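Local structure of endo-1,4-beta-xylanase (Uncultured bacterium, 7AX7) at residues 5-10 with 178-183; 31-36 with 58-63; 64-69 with 100-105. The protein removes acetyl groups from acetylated xylan with a cobalt ion, as the carbohydrate esterase family 4 (CE4) domain of a multidomain xylanase. All blocks are in the same frame, centred on the assembly; numbering follows the deposited sequence.

Contact 1 of 3, residues 5-10 with 178-183; sequences LIALTF and TFVTVS
Phe179 brings the CD1 and CE1 atoms of its ring against the isobutyl group of Leu8. Its chi1 of -69° sets CG anti to the carbonyl carbon and beside the backbone N, and from CB outward the ring swings toward strand 4-11. CD1 comes within 3.6 Å of Leu8 CD1. One atom further, CE1 lies 3.3 Å from the same Leu8 CD1, a tight fit, and CZ at the tip is already drawing away. Beyond Leu8 the ring rests on Ile169, Leu172 and the side chain of Lys173 in helix 159-174, a setting that suits a large flat hydrocarbon. An alanine here would probably open a gap between that helix and the sheet and leave Leu8 CD1 without the ring that holds it in place.

The backbones run parallel, as expected in the partly closed, barrel-like alpha/beta fold of NodB-type deacetylases, where strand 177-179 joins the first half of strand 4-11. Ile6 carries the pairing with both of its peptide groups: its N donates to Thr178 O at 2.9 Å, and its O accepts from Val180 N, also at 2.9 Å. The chains then part. Water takes over at Leu8, whose N donates to a water 3.0 Å away that also lies beside Val180 O.

Leu5 and Thr178 share the sheet face opposite Phe179, lying side by side, and Leu5, with Val180 from the following loop, packs on Leu185 of helix 182-189. Val180 CG1 meets Leu5 CD2 at 4.0 Å, the two side chains crossing at about a right angle. Further along, Thr9 turns its methyl CG2 to Val182 CG2, 3.8 Å away, and sends its hydroxyl to Ile150 O and Arg100 NH2.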
loop_
_atom_site.group_PDB
_atom_site.type_symbol
_atom_site.label_atom_id
_atom_site.label_comp_id
_atom_site.label_asym_id
_atom_site.label_seq_id
_atom_site.Cartn_x
_atom_site.Cartn_y
_atom_site.Cartn_z
ATOM N N LEU A 5 -10.879 10.269 -7.217
ATOM C CA LEU A 5 -10.457 9.049 -6.546
ATOM C C LEU A 5 -9.112 9.235 -5.860
ATOM O O LEU A 5 -8.197 9.846 -6.422
ATOM C CB LEU A 5 -10.369 7.886 -7.538
ATOM C CG LEU A 5 -11.636 7.575 -8.338
ATOM C CD1 LEU A 5 -11.432 6.307 -9.170
ATOM C CD2 LEU A 5 -12.861 7.447 -7.414
ATOM N N ILE A 6 -8.999 8.698 -4.641
ATOM C CA ILE A 6 -7.740 8.655 -3.902
ATOM C C ILE A 6 -7.520 7.233 -3.405
ATOM O O ILE A 6 -8.456 6.572 -2.936
ATOM C CB ILE A 6 -7.710 9.643 -2.717
ATOM C CG1 ILE A 6 -7.721 11.081 -3.214
ATOM C CG2 ILE A 6 -6.428 9.468 -1.928
ATOM C CD1 ILE A 6 -6.359 11.546 -3.697
ATOM N N ALA A 7 -6.284 6.766 -3.500
ATOM C CA ALA A 7 -5.923 5.420 -3.063
ATOM C C ALA A 7 -4.949 5.575 -1.902
ATOM O O ALA A 7 -3.750 5.799 -2.122
ATOM C CB ALA A 7 -5.324 4.607 -4.209
ATOM N N LEU A 8 -5.477 5.494 -0.676
ATOM C CA LEU A 8 -4.635 5.448 0.511
ATOM C C LEU A 8 -3.993 4.072 0.620
ATOM O O LEU A 8 -4.681 3.055 0.502
ATOM C CB LEU A 8 -5.459 5.745 1.766
ATOM C CG LEU A 8 -5.840 7.188 2.094
ATOM C CD1 LEU A 8 -6.680 7.224 3.375
ATOM C CD2 LEU A 8 -4.606 8.062 2.247
ATOM N N THR A 9 -2.677 4.032 0.840
ATOM C CA THR A 9 -1.960 2.762 0.835
ATOM C C THR A 9 -0.952 2.735 1.978
ATOM O O THR A 9 -0.404 3.768 2.378
ATOM C CB THR A 9 -1.243 2.492 -0.516
ATOM O OG1 THR A 9 -0.138 3.392 -0.677
ATOM C CG2 THR A 9 -2.201 2.668 -1.684
ATOM N N PHE A 10 -0.700 1.532 2.490
ATOM C CA PHE A 10 0.113 1.341 3.683
ATOM C C PHE A 10 1.156 0.259 3.435
ATOM O O PHE A 10 0.812 -0.851 3.008
ATOM C CB PHE A 10 -0.769 0.968 4.883
ATOM C CG PHE A 10 -1.710 2.060 5.312
ATOM C CD1 PHE A 10 -1.313 3.010 6.248
ATOM C CD2 PHE A 10 -2.996 2.134 4.787
ATOM C CE1 PHE A 10 -2.173 4.014 6.658
ATOM C CE2 PHE A 10 -3.873 3.144 5.192
ATOM C CZ PHE A 10 -3.460 4.084 6.128
ATOM N N THR A 178 -13.084 10.412 -3.041
ATOM C CA THR A 178 -13.655 9.111 -2.739
ATOM C C THR A 178 -12.502 8.129 -2.602
ATOM O O THR A 178 -11.613 8.102 -3.457
ATOM C CB THR A 178 -14.615 8.666 -3.844
ATOM O OG1 THR A 178 -15.773 9.520 -3.843
ATOM C CG2 THR A 178 -15.039 7.214 -3.633
ATOM N N PHE A 179 -12.502 7.339 -1.535
ATOM C CA PHE A 179 -11.394 6.431 -1.270
ATOM C C PHE A 179 -11.625 5.096 -1.963
ATOM O O PHE A 179 -12.727 4.542 -1.922
ATOM C CB PHE A 179 -11.210 6.224 0.233
ATOM C CG PHE A 179 -10.716 7.444 0.943
ATOM C CD1 PHE A 179 -9.364 7.726 0.996
ATOM C CD2 PHE A 179 -11.606 8.322 1.541
ATOM C CE1 PHE A 179 -8.907 8.866 1.643
ATOM C CE2 PHE A 179 -11.156 9.456 2.184
ATOM C CZ PHE A 179 -9.811 9.729 2.241
ATOM N N VAL A 180 -10.573 4.588 -2.612
ATOM C CA VAL A 180 -10.635 3.332 -3.347
ATOM C C VAL A 180 -9.369 2.532 -3.073
ATOM O O VAL A 180 -8.333 3.079 -2.688
ATOM C CB VAL A 180 -10.803 3.561 -4.865
ATOM C CG1 VAL A 180 -12.148 4.255 -5.166
ATOM C CG2 VAL A 180 -9.637 4.380 -5.421
ATOM N N THR A 181 -9.466 1.217 -3.274
ATOM C CA THR A 181 -8.269 0.392 -3.327
ATOM C C THR A 181 -7.537 0.649 -4.642
ATOM O O THR A 181 -8.070 1.270 -5.566
ATOM C CB THR A 181 -8.613 -1.097 -3.208
ATOM O OG1 THR A 181 -9.314 -1.526 -4.389
ATOM C CG2 THR A 181 -9.485 -1.372 -1.969
ATOM N N VAL A 182 -6.296 0.163 -4.724
ATOM C CA VAL A 182 -5.529 0.310 -5.960
ATOM C C VAL A 182 -6.215 -0.431 -7.108
ATOM O O VAL A 182 -6.350 0.106 -8.218
ATOM C CB VAL A 182 -4.077 -0.153 -5.744
ATOM C CG1 VAL A 182 -3.268 -0.034 -7.036
ATOM C CG2 VAL A 182 -3.420 0.683 -4.639
ATOM N N SER A 183 -6.696 -1.657 -6.859
ATOM C CA SER A 183 -7.477 -2.359 -7.878
ATOM C C SER A 183 -8.689 -1.534 -8.295
ATOM O O SER A 183 -8.951 -1.354 -9.488
ATOM C CB SER A 183 -7.923 -3.737 -7.370
ATOM O OG SER A 183 -6.889 -4.702 -7.473
HETATM O O HOH W 1 -5.948 2.106 -1.614
HETATM O O HOH W 2 -8.202 4.307 -0.189
#

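Contact 2 of 3, residues 31-36 with 58-63; sequences KATFFL and ELASHS. With CO (cobalt (II) ion), chain B.
Phe35 lies with one ring face over the methyl group of Ala60, where strands 33-36 and 58-61 pair in parallel as the two strands of a beta-alpha-beta unit whose crossover is helix 46-54. Ala60 CB sits 3.6 Å from the ring centroid, 23° off the normal, a CH-pi contact displaced toward the rim. A side chain this small lets the ring come down close to the neighbouring strand. Ser61 O meets the ring at its edge, in plane, 3.4 Å from Phe35 CD2, and Arg100 makes a cation-pi contact with the same ring.

Thr33 and Glu58 share that face of the sheet and run side by side, pointing the same way. They are not bonded to each other: Thr33 OG1 takes the N-H of Val182 and Glu58 OE2 bonds Ser183 OG, both in the first turn of helix 182-189, where a carboxylate would probably be favoured by the helix N terminus. On the reverse face Leu36 and Leu59 cross obliquely, Leu36 CD1 to Leu59 CD2 at 4.2 Å, and rest on helix 46-54, while the ring of Phe34 meets that of Phe10, their planes only about 15° apart.

Five backbone bonds alternate between the strands. Phe34 N reaches Glu58 O at 2.8 Å, almost straight, and the last, from His62 N to Leu36 O, is 2.7 Å long. It ties down the residue that leaves the sheet for the metal site. With CG anti to its backbone N (chi1 -158°), the His62 imidazole extends past the strand end. Arg100 O bonds ND1 and so fixes the rotation of the ring, and NE2 binds cobalt at 2.2 Å.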
loop_
_atom_site.group_PDB
_atom_site.type_symbol
_atom_site.label_atom_id
_atom_site.label_comp_id
_atom_site.label_asym_id
_atom_site.label_seq_id
_atom_site.Cartn_x
_atom_site.Cartn_y
_atom_site.Cartn_z
ATOM N N LYS A 31 -11.866 2.223 2.606
ATOM C CA LYS A 31 -10.999 1.105 2.264
ATOM C C LYS A 31 -9.609 1.619 1.895
ATOM O O LYS A 31 -9.444 2.765 1.469
ATOM C CB LYS A 31 -11.592 0.292 1.111
ATOM C CG LYS A 31 -12.841 -0.494 1.508
ATOM C CD LYS A 31 -13.512 -1.145 0.305
ATOM C CE LYS A 31 -14.100 -0.109 -0.648
ATOM N NZ LYS A 31 -14.762 -0.799 -1.785
ATOM N N ALA A 32 -8.605 0.765 2.083
ATOM C CA ALA A 32 -7.221 1.091 1.764
ATOM C C ALA A 32 -6.554 -0.150 1.193
ATOM O O ALA A 32 -7.148 -1.230 1.136
ATOM C CB ALA A 32 -6.461 1.601 2.994
ATOM N N THR A 33 -5.306 0.012 0.764
ATOM C CA THR A 33 -4.499 -1.077 0.228
ATOM C C THR A 33 -3.265 -1.243 1.102
ATOM O O THR A 33 -2.588 -0.260 1.414
ATOM C CB THR A 33 -4.087 -0.792 -1.228
ATOM O OG1 THR A 33 -5.253 -0.485 -1.997
ATOM C CG2 THR A 33 -3.358 -1.990 -1.860
ATOM N N PHE A 34 -2.975 -2.481 1.495
ATOM C CA PHE A 34 -1.847 -2.795 2.370
ATOM C C PHE A 34 -0.858 -3.655 1.602
ATOM O O PHE A 34 -1.159 -4.807 1.258
ATOM C CB PHE A 34 -2.320 -3.505 3.641
ATOM C CG PHE A 34 -3.176 -2.644 4.521
ATOM C CD1 PHE A 34 -4.552 -2.560 4.318
ATOM C CD2 PHE A 34 -2.604 -1.900 5.542
ATOM C CE1 PHE A 34 -5.342 -1.749 5.130
ATOM C CE2 PHE A 34 -3.380 -1.095 6.360
ATOM C CZ PHE A 34 -4.753 -1.010 6.152
ATOM N N PHE A 35 0.320 -3.089 1.347
ATOM C CA PHE A 35 1.424 -3.803 0.723
ATOM C C PHE A 35 2.196 -4.512 1.827
ATOM O O PHE A 35 2.896 -3.873 2.628
ATOM C CB PHE A 35 2.299 -2.832 -0.070
ATOM C CG PHE A 35 1.625 -2.283 -1.302
ATOM C CD1 PHE A 35 0.695 -1.262 -1.203
ATOM C CD2 PHE A 35 1.923 -2.797 -2.561
ATOM C CE1 PHE A 35 0.061 -0.752 -2.345
ATOM C CE2 PHE A 35 1.296 -2.296 -3.712
ATOM C CZ PHE A 35 0.357 -1.273 -3.600
ATOM N N LEU A 36 2.056 -5.828 1.881
ATOM C CA LEU A 36 2.537 -6.588 3.018
ATOM C C LEU A 36 3.937 -7.121 2.764
ATOM O O LEU A 36 4.306 -7.471 1.638
ATOM C CB LEU A 36 1.598 -7.755 3.334
ATOM C CG LEU A 36 0.095 -7.476 3.481
ATOM C CD1 LEU A 36 -0.635 -8.783 3.773
ATOM C CD2 LEU A 36 -0.176 -6.457 4.567
ATOM N N GLU A 58 -7.567 -4.066 0.268
ATOM C CA GLU A 58 -6.807 -4.870 -0.676
ATOM C C GLU A 58 -5.445 -5.224 -0.101
ATOM O O GLU A 58 -4.773 -4.381 0.500
ATOM C CB GLU A 58 -6.622 -4.121 -1.995
ATOM C CG GLU A 58 -5.782 -4.900 -3.004
ATOM C CD GLU A 58 -5.869 -4.332 -4.408
ATOM O OE1 GLU A 58 -6.247 -3.149 -4.555
ATOM O OE2 GLU A 58 -5.564 -5.077 -5.372
ATOM N N LEU A 59 -5.032 -6.470 -0.302
ATOM C CA LEU A 59 -3.706 -6.915 0.104
ATOM C C LEU A 59 -2.801 -7.029 -1.127
ATOM O O LEU A 59 -3.186 -7.622 -2.144
ATOM C CB LEU A 59 -3.789 -8.245 0.859
ATOM C CG LEU A 59 -4.727 -8.305 2.079
ATOM C CD1 LEU A 59 -4.631 -9.662 2.777
ATOM C CD2 LEU A 59 -4.438 -7.178 3.069
ATOM N N ALA A 60 -1.600 -6.457 -1.030
ATOM C CA ALA A 60 -0.634 -6.393 -2.124
ATOM C C ALA A 60 0.753 -6.782 -1.596
ATOM O O ALA A 60 0.948 -7.012 -0.401
ATOM C CB ALA A 60 -0.616 -4.989 -2.759
ATOM N N SER A 61 1.725 -6.849 -2.494
ATOM C CA SER A 61 3.041 -7.403 -2.192
ATOM C C SER A 61 4.054 -6.294 -1.924
ATOM O O SER A 61 4.153 -5.334 -2.697
ATOM C CB SER A 61 3.522 -8.274 -3.351
ATOM O OG SER A 61 4.838 -8.745 -3.107
ATOM N N HIS A 62 4.807 -6.428 -0.830
ATOM C CA HIS A 62 5.945 -5.559 -0.544
ATOM C C HIS A 62 7.244 -6.373 -0.425
ATOM O O HIS A 62 8.174 -5.977 0.283
ATOM C CB HIS A 62 5.674 -4.746 0.726
ATOM C CG HIS A 62 6.479 -3.485 0.837
ATOM N ND1 HIS A 62 6.931 -2.784 -0.259
ATOM C CD2 HIS A 62 6.888 -2.784 1.924
ATOM C CE1 HIS A 62 7.593 -1.711 0.144
ATOM N NE2 HIS A 62 7.580 -1.689 1.465
ATOM N N SER A 63 7.302 -7.519 -1.114
ATOM C CA SER A 63 8.395 -8.500 -1.066
ATOM C C SER A 63 8.292 -9.397 0.167
ATOM O O SER A 63 7.390 -9.220 0.993
ATOM C CB SER A 63 9.772 -7.818 -1.117
ATOM O OG SER A 63 10.220 -7.419 0.171
HETATM CO CO CO B . 8.701 -0.589 3.060
#

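Contact 3 of 3, residues 64-69 with 100-105; sequences YTHQDM and RPPYIA. With CO (cobalt (II) ion), chain B; ACT (acetate ion), chain C.
At the metal site of this CE4 deacetylase two loops meet through His66, Pro102 and Tyr103. His66 closes the His-x-x-x-His pair begun by His62, and Asp12 completes the protein ligands; residues 100-105 carry the Arg-Pro-Pro-Tyr sequence that walls one side of the active site in this family. CG of His66 stands anti to its backbone N (chi1 -162°), which carries the ring across to the second loop, and NE2 binds cobalt at 2.2 Å.

The imidazole has two unlike neighbours. Pro102 CB lies over one face, 4.0 Å from the ring centroid, a CH-pi contact for which a rigid proline ring is well suited. Tyr103 receives an edge of the imidazole on its own face, the planes at 63° in an offset edge-to-face pair. Tyr103 OH also takes a weak, bent hydrogen bond from His66 ND1 at 3.3 Å, and a water joins that hydroxyl to His66 O.

An acetate, probably from the crystallisation liquor, grips the cobalt with both oxygens: its O is 2.3 Å from the metal and its OXT 2.4 Å. OXT also accepts a nearly straight bond from Tyr103 N at 2.7 Å (165° at the hydrogen). Metal and amide together would probably polarise this oxygen, and its position is consistent with the oxyanion hole of related deacetylases, in which a tyrosine N-H plays that part. Ile104 CG1 and CD1 touch the acetate methyl.

Away from the metal, Met69 SD lies 3.7 Å from Pro102 CD. A water then accepts from Met69 N at 3.0 Å and donates to both Pro102 O and Ala105 O.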
loop_
_atom_site.group_PDB
_atom_site.type_symbol
_atom_site.label_atom_id
_atom_site.label_comp_id
_atom_site.label_asym_id
_atom_site.label_seq_id
_atom_site.Cartn_x
_atom_site.Cartn_y
_atom_site.Cartn_z
ATOM N N TYR A 64 9.197 -10.380 0.292
ATOM C CA TYR A 64 9.162 -11.292 1.433
ATOM C C TYR A 64 10.041 -10.831 2.602
ATOM O O TYR A 64 9.599 -10.881 3.754
ATOM C CB TYR A 64 9.566 -12.713 1.008
ATOM C CG TYR A 64 9.139 -13.730 2.043
ATOM C CD1 TYR A 64 7.842 -14.224 2.057
ATOM C CD2 TYR A 64 10.008 -14.149 3.041
ATOM C CE1 TYR A 64 7.425 -15.123 3.011
ATOM C CE2 TYR A 64 9.603 -15.054 4.007
ATOM C CZ TYR A 64 8.304 -15.535 3.986
ATOM O OH TYR A 64 7.875 -16.440 4.937
ATOM N N THR A 65 11.274 -10.376 2.341
ATOM C CA THR A 65 12.207 -9.986 3.397
ATOM C C THR A 65 12.424 -8.480 3.488
ATOM O O THR A 65 13.158 -8.028 4.373
ATOM C CB THR A 65 13.576 -10.668 3.207
ATOM O OG1 THR A 65 14.149 -10.253 1.962
ATOM C CG2 THR A 65 13.452 -12.177 3.233
ATOM N N HIS A 66 11.827 -7.699 2.593
ATOM C CA HIS A 66 11.945 -6.242 2.622
ATOM C C HIS A 66 13.411 -5.797 2.595
ATOM O O HIS A 66 13.851 -4.972 3.397
ATOM C CB HIS A 66 11.216 -5.655 3.837
ATOM C CG HIS A 66 10.921 -4.193 3.707
ATOM N ND1 HIS A 66 11.776 -3.215 4.170
ATOM C CD2 HIS A 66 9.881 -3.544 3.134
ATOM C CE1 HIS A 66 11.265 -2.027 3.904
ATOM N NE2 HIS A 66 10.118 -2.199 3.273
ATOM N N GLN A 67 14.174 -6.352 1.669
ATOM C CA GLN A 67 15.527 -5.873 1.428
ATOM C C GLN A 67 15.551 -5.047 0.147
ATOM O O GLN A 67 14.590 -5.032 -0.625
ATOM C CB GLN A 67 16.518 -7.037 1.344
ATOM C CG GLN A 67 16.635 -7.827 2.645
ATOM C CD GLN A 67 17.538 -9.046 2.508
ATOM O OE1 GLN A 67 18.675 -9.040 2.979
ATOM N NE2 GLN A 67 17.037 -10.093 1.850
ATOM N N ASP A 68 16.661 -4.334 -0.056
ATOM C CA ASP A 68 16.881 -3.595 -1.294
ATOM C C ASP A 68 17.058 -4.596 -2.428
ATOM O O ASP A 68 18.091 -5.267 -2.525
ATOM C CB ASP A 68 18.101 -2.688 -1.162
ATOM C CG ASP A 68 18.313 -1.807 -2.384
ATOM O OD1 ASP A 68 17.852 -2.170 -3.480
ATOM O OD2 ASP A 68 18.947 -0.747 -2.251
ATOM N N MET A 69 16.047 -4.714 -3.278
ATOM C CA MET A 69 16.049 -5.767 -4.285
ATOM C C MET A 69 16.873 -5.408 -5.520
ATOM O O MET A 69 17.010 -6.248 -6.418
ATOM C CB MET A 69 14.600 -6.119 -4.658
ATOM C CG MET A 69 13.762 -6.550 -3.433
ATOM S SD MET A 69 12.006 -6.891 -3.720
ATOM C CE MET A 69 12.058 -8.339 -4.775
ATOM N N ARG A 100 4.838 -3.173 -4.557
ATOM C CA ARG A 100 5.544 -1.925 -4.291
ATOM C C ARG A 100 6.966 -2.238 -3.845
ATOM O O ARG A 100 7.154 -2.970 -2.860
ATOM C CB ARG A 100 4.826 -1.080 -3.244
ATOM C CG ARG A 100 5.552 0.215 -2.926
ATOM C CD ARG A 100 4.758 0.988 -1.883
ATOM N NE ARG A 100 3.797 1.894 -2.485
ATOM C CZ ARG A 100 2.630 2.221 -1.939
ATOM N NH1 ARG A 100 2.253 1.698 -0.778
ATOM N NH2 ARG A 100 1.835 3.064 -2.564
ATOM N N PRO A 101 7.981 -1.728 -4.533
ATOM C CA PRO A 101 9.367 -2.098 -4.219
ATOM C C PRO A 101 9.817 -1.522 -2.885
ATOM O O PRO A 101 9.583 -0.340 -2.595
ATOM C CB PRO A 101 10.162 -1.493 -5.386
ATOM C CG PRO A 101 9.309 -0.399 -5.918
ATOM C CD PRO A 101 7.888 -0.884 -5.736
ATOM N N PRO A 102 10.473 -2.329 -2.047
ATOM C CA PRO A 102 11.035 -1.796 -0.798
ATOM C C PRO A 102 11.982 -0.640 -1.080
ATOM O O PRO A 102 12.812 -0.703 -1.992
ATOM C CB PRO A 102 11.780 -2.996 -0.201
ATOM C CG PRO A 102 11.102 -4.209 -0.816
ATOM C CD PRO A 102 10.729 -3.771 -2.205
ATOM N N TYR A 103 11.850 0.423 -0.287
ATOM C CA TYR A 103 12.643 1.644 -0.413
ATOM C C TYR A 103 12.439 2.341 -1.750
ATOM O O TYR A 103 13.184 3.268 -2.078
ATOM C CB TYR A 103 14.136 1.359 -0.187
ATOM C CG TYR A 103 14.338 0.516 1.051
ATOM C CD1 TYR A 103 14.196 1.069 2.320
ATOM C CD2 TYR A 103 14.608 -0.844 0.954
ATOM C CE1 TYR A 103 14.345 0.295 3.457
ATOM C CE2 TYR A 103 14.770 -1.628 2.091
ATOM C CZ TYR A 103 14.630 -1.050 3.337
ATOM O OH TYR A 103 14.784 -1.820 4.467
ATOM N N ILE A 104 11.438 1.926 -2.524
ATOM C CA ILE A 104 11.276 2.389 -3.894
ATOM C C ILE A 104 12.629 2.279 -4.590
ATOM O O ILE A 104 13.037 3.179 -5.333
ATOM C CB ILE A 104 10.731 3.829 -3.944
ATOM C CG1 ILE A 104 9.595 4.016 -2.934
ATOM C CG2 ILE A 104 10.247 4.163 -5.352
ATOM C CD1 ILE A 104 8.328 3.234 -3.268
ATOM N N ALA A 105 13.352 1.197 -4.322
ATOM C CA ALA A 105 14.598 0.895 -5.016
ATOM C C ALA A 105 14.287 -0.117 -6.114
ATOM O O ALA A 105 13.916 -1.261 -5.826
ATOM C CB ALA A 105 15.653 0.359 -4.048
HETATM CO CO CO B . 8.701 -0.589 3.060
HETATM C C ACT C . 8.899 1.451 1.545
HETATM O O ACT C . 7.842 1.325 2.222
HETATM O OXT ACT C . 9.928 0.724 1.552
HETATM C CH3 ACT C . 8.910 2.666 0.559
HETATM O O HOH W 3 16.702 -3.922 4.540
HETATM O O HOH W 4 13.725 -2.828 -3.630
#

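In the fold
The chain enters through strand 4-11, which supplies the first half of contact 1 and waits 168 residues for its partner at 178-183. Inside that long loop, contact 2 closes early, 22 residues apart, around helix 46-54. Contact 3 follows in series, since 64-69 continues directly from 58-63 and meets 100-105 after helix 74-92. Nothing crosses: contacts 2 and 3 both nest within contact 1. Strands 4-11 and 33-36 are sheet neighbours, joining contacts 1 and 2 through backbone bonds such as that between Phe10 and Thr33. Arg100 links all three, reaching Thr9, His62 and Phe35, and contacts 2 and 3 share the cobalt at one end of the sheet.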